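PDB 4QTQ: XAC2610 protein from Xanthomonas axonopodis pv. citri, which probably inhibits a peptidoglycan hydrolase, acting as an immunity protein in bacterial killing by the type IV secretion system. Local coordinates for residues Phe57-Tyr71 / Gly103-Gly115. Residues are numbered along the deposited sequence; the frame is centred on the assembly and turned at random.
Sequences FPGAKPIALEPEALY and GHEDVVVWSGKEG. With CA (calcium ion), chain B.
Leu65 and Val107 lie with their CA atoms 9.5 Å apart, the spacing of two facing layers in a beta-sandwich, whereas Leu70 and Ser111 close to 4.6 Å. There Tyr71 N donates a nearly straight hydrogen bond to Trp110 O (3.0 Å), the one backbone bond between the segments. Between the layers, branched aliphatic side chains fill the core: Leu65 CD1 reaches Val107 CG1, and Leu70 CD1 presses on Val109 CG1 at 3.4 Å, a tight fit. Leu70 starts out away from strand 106-112; its CG, anti to the backbone N (chi1 180°), brings the tip back.

At the closed end Tyr71 lies in an offset stack on the Trp110 five-membered ring, planes 13° apart, while its CB sits over the six-membered ring in a CH-pi contact. The aliphatic chain of Lys113 crosses the phenol end, leaving NZ to form a salt bridge with Asp40.

At the other end, His104 lends its backbone O to the calcium ion, which Asp106 grips with both carboxylate oxygens; Asp98, Asn100 and Asp102 of the preceding loop complete the site. The His104 imidazole, tied by ND1 to Glu105 O, turns an edge to Phe57 in a T-shaped pair, CE1 standing 3.3 Å above the centre of the phenyl face.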
ATOM      1  N   PHE A  57      -1.916  18.932   0.262  1.00 36.50           N
ATOM      2  CA  PHE A  57      -3.080  18.845   1.148  1.00 38.07           C
ATOM      3  C   PHE A  57      -3.665  20.243   1.319  1.00 37.84           C
ATOM      4  O   PHE A  57      -2.935  21.222   1.179  1.00 36.11           O
ATOM      5  CB  PHE A  57      -2.669  18.259   2.500  1.00 39.27           C
ATOM      6  CG  PHE A  57      -2.139  16.840   2.407  1.00 39.40           C
ATOM      7  CD1 PHE A  57      -3.013  15.771   2.190  1.00 41.46           C
ATOM      8  CD2 PHE A  57      -0.778  16.579   2.515  1.00 38.26           C
ATOM      9  CE1 PHE A  57      -2.536  14.469   2.089  1.00 42.40           C
ATOM     10  CE2 PHE A  57      -0.294  15.279   2.420  1.00 39.45           C
ATOM     11  CZ  PHE A  57      -1.176  14.223   2.208  1.00 41.13           C
ATOM     12  N   PRO A  58      -4.984  20.357   1.587  1.00 40.03           N
ATOM     13  CA  PRO A  58      -5.564  21.702   1.728  1.00 40.84           C
ATOM     14  C   PRO A  58      -4.886  22.522   2.822  1.00 39.76           C
ATOM     15  O   PRO A  58      -4.726  22.031   3.948  1.00 39.00           O
ATOM     16  CB  PRO A  58      -7.029  21.438   2.121  1.00 42.50           C
ATOM     17  CG  PRO A  58      -7.295  20.032   1.776  1.00 43.84           C
ATOM     18  CD  PRO A  58      -5.984  19.298   1.798  1.00 42.55           C
ATOM     19  N   GLY A  59      -4.488  23.745   2.478  1.00 40.68           N
ATOM     20  CA  GLY A  59      -3.962  24.729   3.442  1.00 41.34           C
ATOM     21  C   GLY A  59      -2.482  24.552   3.743  1.00 42.12           C
ATOM     22  O   GLY A  59      -1.924  25.178   4.672  1.00 39.96           O
ATOM     23  N   ALA A  60      -1.847  23.704   2.936  1.00 42.76           N
ATOM     24  CA  ALA A  60      -0.500  23.238   3.182  1.00 41.30           C
ATOM     25  C   ALA A  60       0.380  23.447   1.964  1.00 42.09           C
ATOM     26  O   ALA A  60      -0.085  23.560   0.822  1.00 41.31           O
ATOM     27  CB  ALA A  60      -0.507  21.769   3.558  1.00 41.81           C
ATOM     28  N   LYS A  61       1.671  23.496   2.254  1.00 40.01           N
ATOM     29  CA  LYS A  61       2.710  23.578   1.265  1.00 40.85           C
ATOM     30  C   LYS A  61       2.818  22.221   0.532  1.00 37.90           C
ATOM     31  O   LYS A  61       2.770  21.154   1.170  1.00 37.20           O
ATOM     32  CB  LYS A  61       4.015  23.925   2.000  1.00 42.92           C
ATOM     33  CG  LYS A  61       5.243  24.161   1.147  1.00 47.27           C
ATOM     34  CD  LYS A  61       6.270  25.007   1.919  1.00 50.31           C
ATOM     35  CE  LYS A  61       7.700  24.568   1.641  1.00 53.75           C
ATOM     36  NZ  LYS A  61       8.011  24.481   0.187  1.00 55.09           N
ATOM     37  N   PRO A  62       2.958  22.250  -0.801  1.00 37.18           N
ATOM     38  CA  PRO A  62       3.159  21.008  -1.564  1.00 37.04           C
ATOM     39  C   PRO A  62       4.309  20.152  -1.033  1.00 36.77           C
ATOM     40  O   PRO A  62       5.331  20.690  -0.614  1.00 37.98           O
ATOM     41  CB  PRO A  62       3.487  21.516  -2.975  1.00 38.20           C
ATOM     42  CG  PRO A  62       2.826  22.854  -3.056  1.00 39.47           C
ATOM     43  CD  PRO A  62       2.929  23.440  -1.680  1.00 38.63           C
ATOM     44  N   ILE A  63       4.122  18.832  -1.045  1.00 36.49           N
ATOM     45  CA  ILE A  63       5.152  17.877  -0.637  1.00 36.46           C
ATOM     46  C   ILE A  63       5.499  16.977  -1.831  1.00 37.31           C
ATOM     47  O   ILE A  63       4.606  16.381  -2.445  1.00 37.05           O
ATOM     48  CB  ILE A  63       4.660  17.016   0.550  1.00 36.52           C
ATOM     49  CG1 ILE A  63       4.329  17.919   1.754  1.00 36.79           C
ATOM     50  CG2 ILE A  63       5.704  15.975   0.917  1.00 36.41           C
ATOM     51  CD1 ILE A  63       3.485  17.268   2.832  1.00 37.34           C
ATOM     52  N   ALA A  64       6.786  16.888  -2.160  1.00 38.15           N
ATOM     53  CA  ALA A  64       7.262  16.063  -3.282  1.00 38.44           C
ATOM     54  C   ALA A  64       7.777  14.707  -2.797  1.00 37.40           C
ATOM     55  O   ALA A  64       8.596  14.635  -1.891  1.00 39.17           O
ATOM     56  CB  ALA A  64       8.364  16.793  -4.044  1.00 40.19           C
ATOM     57  N   LEU A  65       7.290  13.634  -3.401  1.00 36.04           N
ATOM     58  CA  LEU A  65       7.787  12.303  -3.121  1.00 36.20           C
ATOM     59  C   LEU A  65       8.612  11.867  -4.305  1.00 37.70           C
ATOM     60  O   LEU A  65       8.250  12.173  -5.451  1.00 37.34           O
ATOM     61  CB  LEU A  65       6.637  11.333  -2.918  1.00 35.42           C
ATOM     62  CG  LEU A  65       5.632  11.683  -1.833  1.00 35.22           C
ATOM     63  CD1 LEU A  65       4.499  10.680  -1.876  1.00 35.81           C
ATOM     64  CD2 LEU A  65       6.294  11.693  -0.470  1.00 36.94           C
ATOM     65  N   GLU A  66       9.710  11.166  -4.029  1.00 39.81           N
ATOM     66  CA  GLU A  66      10.570  10.617  -5.065  1.00 44.04           C
ATOM     67  C   GLU A  66      10.699   9.091  -4.926  1.00 41.99           C
ATOM     68  O   GLU A  66      11.708   8.596  -4.416  1.00 43.51           O
ATOM     69  CB  GLU A  66      11.947  11.273  -5.026  1.00 48.14           C
ATOM     70  CG  GLU A  66      11.949  12.750  -5.409  1.00 52.62           C
ATOM     71  CD  GLU A  66      11.946  13.701  -4.221  1.00 57.37           C
ATOM     72  OE1 GLU A  66      11.822  13.248  -3.055  1.00 59.17           O
ATOM     73  OE2 GLU A  66      12.082  14.924  -4.463  1.00 63.69           O
ATOM     74  N   PRO A  67       9.674   8.342  -5.382  1.00 39.41           N
ATOM     75  CA  PRO A  67       9.743   6.878  -5.301  1.00 38.67           C
ATOM     76  C   PRO A  67      10.784   6.267  -6.254  1.00 39.69           C
ATOM     77  O   PRO A  67      11.100   6.835  -7.314  1.00 40.67           O
ATOM     78  CB  PRO A  67       8.321   6.432  -5.666  1.00 37.56           C
ATOM     79  CG  PRO A  67       7.780   7.538  -6.505  1.00 37.52           C
ATOM     80  CD  PRO A  67       8.405   8.805  -5.983  1.00 38.24           C
ATOM     81  N   GLU A  68      11.312   5.109  -5.873  1.00 40.47           N
ATOM     82  CA  GLU A  68      12.353   4.437  -6.670  1.00 41.10           C
ATOM     83  C   GLU A  68      11.826   4.104  -8.070  1.00 40.15           C
ATOM     84  O   GLU A  68      12.568   4.108  -9.047  1.00 40.65           O
ATOM     85  CB  GLU A  68      12.857   3.176  -5.941  1.00 42.99           C
ATOM     86  CG  GLU A  68      14.282   2.780  -6.312  0.60 46.97           C
ATOM     87  CD  GLU A  68      14.981   1.928  -5.260  0.60 48.82           C
ATOM     88  OE1 GLU A  68      15.637   0.939  -5.651  0.60 52.12           O
ATOM     89  OE2 GLU A  68      14.893   2.246  -4.049  0.60 49.10           O
ATOM     90  N   ALA A  69      10.535   3.800  -8.152  1.00 37.42           N
ATOM     91  CA  ALA A  69       9.844   3.671  -9.427  1.00 36.38           C
ATOM     92  C   ALA A  69       8.363   3.959  -9.219  1.00 34.82           C
ATOM     93  O   ALA A  69       7.903   4.058  -8.084  1.00 33.26           O
ATOM     94  CB  ALA A  69      10.060   2.279 -10.023  1.00 36.32           C
ATOM     95  N   LEU A  70       7.630   4.128 -10.321  1.00 34.83           N
ATOM     96  CA  LEU A  70       6.189   4.396 -10.283  1.00 33.92           C
ATOM     97  C   LEU A  70       5.491   3.683 -11.448  1.00 35.08           C
ATOM     98  O   LEU A  70       5.864   3.866 -12.627  1.00 35.13           O
ATOM     99  CB  LEU A  70       5.912   5.906 -10.360  1.00 33.65           C
ATOM    100  CG  LEU A  70       4.427   6.340 -10.334  1.00 33.62           C
ATOM    101  CD1 LEU A  70       3.769   6.026  -9.004  1.00 33.87           C
ATOM    102  CD2 LEU A  70       4.272   7.820 -10.647  1.00 33.38           C
ATOM    103  N   TYR A  71       4.493   2.872 -11.102  1.00 34.95           N
ATOM    104  CA  TYR A  71       3.628   2.219 -12.071  1.00 35.25           C
ATOM    105  C   TYR A  71       2.359   3.031 -12.169  1.00 35.54           C
ATOM    106  O   TYR A  71       1.570   3.055 -11.228  1.00 35.26           O
ATOM    107  CB  TYR A  71       3.305   0.790 -11.644  1.00 34.45           C
ATOM    108  CG  TYR A  71       4.479  -0.146 -11.775  1.00 34.63           C
ATOM    109  CD1 TYR A  71       5.443  -0.224 -10.776  1.00 34.77           C
ATOM    110  CD2 TYR A  71       4.623  -0.957 -12.891  1.00 36.17           C
ATOM    111  CE1 TYR A  71       6.532  -1.065 -10.901  1.00 36.14           C
ATOM    112  CE2 TYR A  71       5.704  -1.815 -13.019  1.00 36.50           C
ATOM    113  CZ  TYR A  71       6.656  -1.861 -12.029  1.00 36.92           C
ATOM    114  OH  TYR A  71       7.734  -2.715 -12.155  1.00 39.81           O
ATOM    115  N   GLY A 103      -6.101  11.180  11.634  1.00 51.17           N
ATOM    116  CA  GLY A 103      -6.940  12.188  10.982  1.00 52.72           C
ATOM    117  C   GLY A 103      -6.314  12.898   9.789  1.00 53.05           C
ATOM    118  O   GLY A 103      -6.968  13.736   9.163  1.00 54.96           O
ATOM    119  N   HIS A 104      -5.058  12.582   9.474  1.00 50.63           N
ATOM    120  CA  HIS A 104      -4.419  13.126   8.281  1.00 49.32           C
ATOM    121  C   HIS A 104      -4.056  12.036   7.282  1.00 46.69           C
ATOM    122  O   HIS A 104      -3.451  11.029   7.654  1.00 44.82           O
ATOM    123  CB  HIS A 104      -3.163  13.906   8.629  1.00 50.25           C
ATOM    124  CG  HIS A 104      -2.755  14.843   7.543  0.70 51.45           C
ATOM    125  ND1 HIS A 104      -2.042  14.430   6.437  0.70 50.98           N
ATOM    126  CD2 HIS A 104      -3.022  16.156   7.355  0.70 52.33           C
ATOM    127  CE1 HIS A 104      -1.852  15.460   5.635  0.70 51.63           C
ATOM    128  NE2 HIS A 104      -2.441  16.518   6.167  0.70 53.65           N
ATOM    129  N   GLU A 105      -4.402  12.247   6.012  1.00 43.99           N
ATOM    130  CA  GLU A 105      -4.142  11.243   5.003  1.00 41.94           C
ATOM    131  C   GLU A 105      -2.645  11.029   4.837  1.00 38.61           C
ATOM    132  O   GLU A 105      -1.833  11.960   4.945  1.00 36.87           O
ATOM    133  CB  GLU A 105      -4.734  11.593   3.643  1.00 43.26           C
ATOM    134  CG  GLU A 105      -6.214  11.322   3.512  1.00 44.93           C
ATOM    135  CD  GLU A 105      -7.024  12.536   3.864  1.00 47.31           C
ATOM    136  OE1 GLU A 105      -6.507  13.399   4.615  0.70 46.72           O
ATOM    137  OE2 GLU A 105      -8.174  12.627   3.390  1.00 49.66           O
ATOM    138  N   ASP A 106      -2.319   9.768   4.604  1.00 37.31           N
ATOM    139  CA  ASP A 106      -0.999   9.325   4.253  1.00 35.52           C
ATOM    140  C   ASP A 106      -1.038   8.923   2.779  1.00 35.47           C
ATOM    141  O   ASP A 106      -2.084   9.001   2.135  1.00 36.00           O
ATOM    142  CB  ASP A 106      -0.633   8.151   5.151  1.00 35.70           C
ATOM    143  CG  ASP A 106      -0.877   8.460   6.620  1.00 36.18           C
ATOM    144  OD1 ASP A 106      -0.287   9.446   7.129  1.00 36.21           O
ATOM    145  OD2 ASP A 106      -1.670   7.742   7.268  1.00 36.80           O
ATOM    146  N   VAL A 107       0.097   8.487   2.239  1.00 33.84           N
ATOM    147  CA  VAL A 107       0.192   8.233   0.813  1.00 33.53           C
ATOM    148  C   VAL A 107       0.846   6.877   0.544  1.00 32.75           C
ATOM    149  O   VAL A 107       1.839   6.501   1.191  1.00 31.74           O
ATOM    150  CB  VAL A 107       0.956   9.365   0.078  1.00 33.24           C
ATOM    151  CG1 VAL A 107       1.048   9.082  -1.422  1.00 33.59           C
ATOM    152  CG2 VAL A 107       0.283  10.696   0.329  1.00 34.16           C
ATOM    153  N   VAL A 108       0.246   6.147  -0.391  1.00 32.65           N
ATOM    154  CA  VAL A 108       0.720   4.829  -0.790  1.00 32.37           C
ATOM    155  C   VAL A 108       0.910   4.842  -2.297  1.00 32.15           C
ATOM    156  O   VAL A 108       0.018   5.241  -3.051  1.00 32.42           O
ATOM    157  CB  VAL A 108      -0.276   3.713  -0.397  1.00 33.01           C
ATOM    158  CG1 VAL A 108       0.236   2.358  -0.859  1.00 33.89           C
ATOM    159  CG2 VAL A 108      -0.537   3.709   1.093  1.00 33.44           C
ATOM    160  N   VAL A 109       2.078   4.402  -2.737  1.00 32.01           N
ATOM    161  CA  VAL A 109       2.449   4.490  -4.132  1.00 32.71           C
ATOM    162  C   VAL A 109       2.823   3.093  -4.661  1.00 32.29           C
ATOM    163  O   VAL A 109       3.582   2.361  -4.019  1.00 31.11           O
ATOM    164  CB  VAL A 109       3.602   5.497  -4.280  1.00 32.66           C
ATOM    165  CG1 VAL A 109       4.227   5.428  -5.650  1.00 33.82           C
ATOM    166  CG2 VAL A 109       3.097   6.914  -3.998  1.00 33.24           C
ATOM    167  N   TRP A 110       2.262   2.722  -5.811  1.00 32.29           N
ATOM    168  CA  TRP A 110       2.609   1.460  -6.458  1.00 31.69           C
ATOM    169  C   TRP A 110       3.972   1.648  -7.092  1.00 31.08           C
ATOM    170  O   TRP A 110       4.089   2.239  -8.167  1.00 31.95           O
ATOM    171  CB  TRP A 110       1.552   1.060  -7.488  1.00 32.46           C
ATOM    172  CG  TRP A 110       1.915  -0.190  -8.281  1.00 32.62           C
ATOM    173  CD1 TRP A 110       2.933  -1.070  -8.021  1.00 31.49           C
ATOM    174  CD2 TRP A 110       1.249  -0.688  -9.453  1.00 33.73           C
ATOM    175  NE1 TRP A 110       2.961  -2.062  -8.979  1.00 33.21           N
ATOM    176  CE2 TRP A 110       1.928  -1.864  -9.857  1.00 33.09           C
ATOM    177  CE3 TRP A 110       0.161  -0.239 -10.220  1.00 34.65           C
ATOM    178  CZ2 TRP A 110       1.556  -2.589 -10.979  1.00 33.66           C
ATOM    179  CZ3 TRP A 110      -0.208  -0.964 -11.336  1.00 35.33           C
ATOM    180  CH2 TRP A 110       0.491  -2.129 -11.708  1.00 34.98           C
ATOM    181  N   SER A 111       5.009   1.164  -6.406  1.00 31.24           N
ATOM    182  CA  SER A 111       6.399   1.442  -6.782  1.00 31.34           C
ATOM    183  C   SER A 111       7.196   0.234  -7.286  1.00 33.04           C
ATOM    184  O   SER A 111       8.291   0.407  -7.805  1.00 33.50           O
ATOM    185  CB  SER A 111       7.149   2.037  -5.594  1.00 31.53           C
ATOM    186  OG  SER A 111       7.145   1.138  -4.495  1.00 30.98           O
ATOM    187  N   GLY A 112       6.678  -0.978  -7.132  1.00 33.43           N
ATOM    188  CA  GLY A 112       7.453  -2.159  -7.514  1.00 34.39           C
ATOM    189  C   GLY A 112       6.563  -3.327  -7.819  1.00 35.00           C
ATOM    190  O   GLY A 112       5.335  -3.198  -7.808  1.00 34.44           O
ATOM    191  N   LYS A 113       7.185  -4.468  -8.079  1.00 36.16           N
ATOM    192  CA  LYS A 113       6.464  -5.708  -8.281  1.00 38.93           C
ATOM    193  C   LYS A 113       7.109  -6.834  -7.470  1.00 39.29           C
ATOM    194  O   LYS A 113       7.389  -7.902  -7.982  1.00 39.38           O
ATOM    195  CB  LYS A 113       6.382  -6.038  -9.783  1.00 41.46           C
ATOM    196  CG  LYS A 113       5.482  -5.061 -10.535  1.00 42.39           C
ATOM    197  CD  LYS A 113       5.076  -5.559 -11.908  1.00 45.35           C
ATOM    198  CE  LYS A 113       6.295  -5.817 -12.763  1.00 47.59           C
ATOM    199  NZ  LYS A 113       5.928  -5.741 -14.198  1.00 50.05           N
ATOM    200  N   GLU A 114       7.319  -6.560  -6.186  1.00 39.64           N
ATOM    201  CA  GLU A 114       7.883  -7.519  -5.237  1.00 40.11           C
ATOM    202  C   GLU A 114       6.775  -8.181  -4.395  1.00 39.12           C
ATOM    203  O   GLU A 114       7.050  -8.823  -3.387  1.00 38.61           O
ATOM    204  CB  GLU A 114       8.872  -6.806  -4.309  1.00 40.99           C
ATOM    205  CG  GLU A 114      10.017  -6.051  -4.987  1.00 41.99           C
ATOM    206  CD  GLU A 114      10.976  -5.439  -3.971  1.00 43.77           C
ATOM    207  OE1 GLU A 114      10.567  -4.570  -3.167  1.00 45.27           O
ATOM    208  OE2 GLU A 114      12.153  -5.829  -3.945  1.00 47.30           O
ATOM    209  N   GLY A 115       5.525  -8.000  -4.794  1.00 38.09           N
ATOM    210  CA  GLY A 115       4.436  -8.710  -4.169  1.00 39.93           C
ATOM    211  C   GLY A 115       4.522 -10.176  -4.532  1.00 42.26           C
ATOM    212  O   GLY A 115       5.339 -10.582  -5.383  1.00 40.76           O
TER
HETATM  213 CA    CA B 301      -2.053   9.677   8.983  1.00 41.14          CA
HETATM  214  O   HOH W   1      -0.247  10.925   9.702  1.00 36.24           O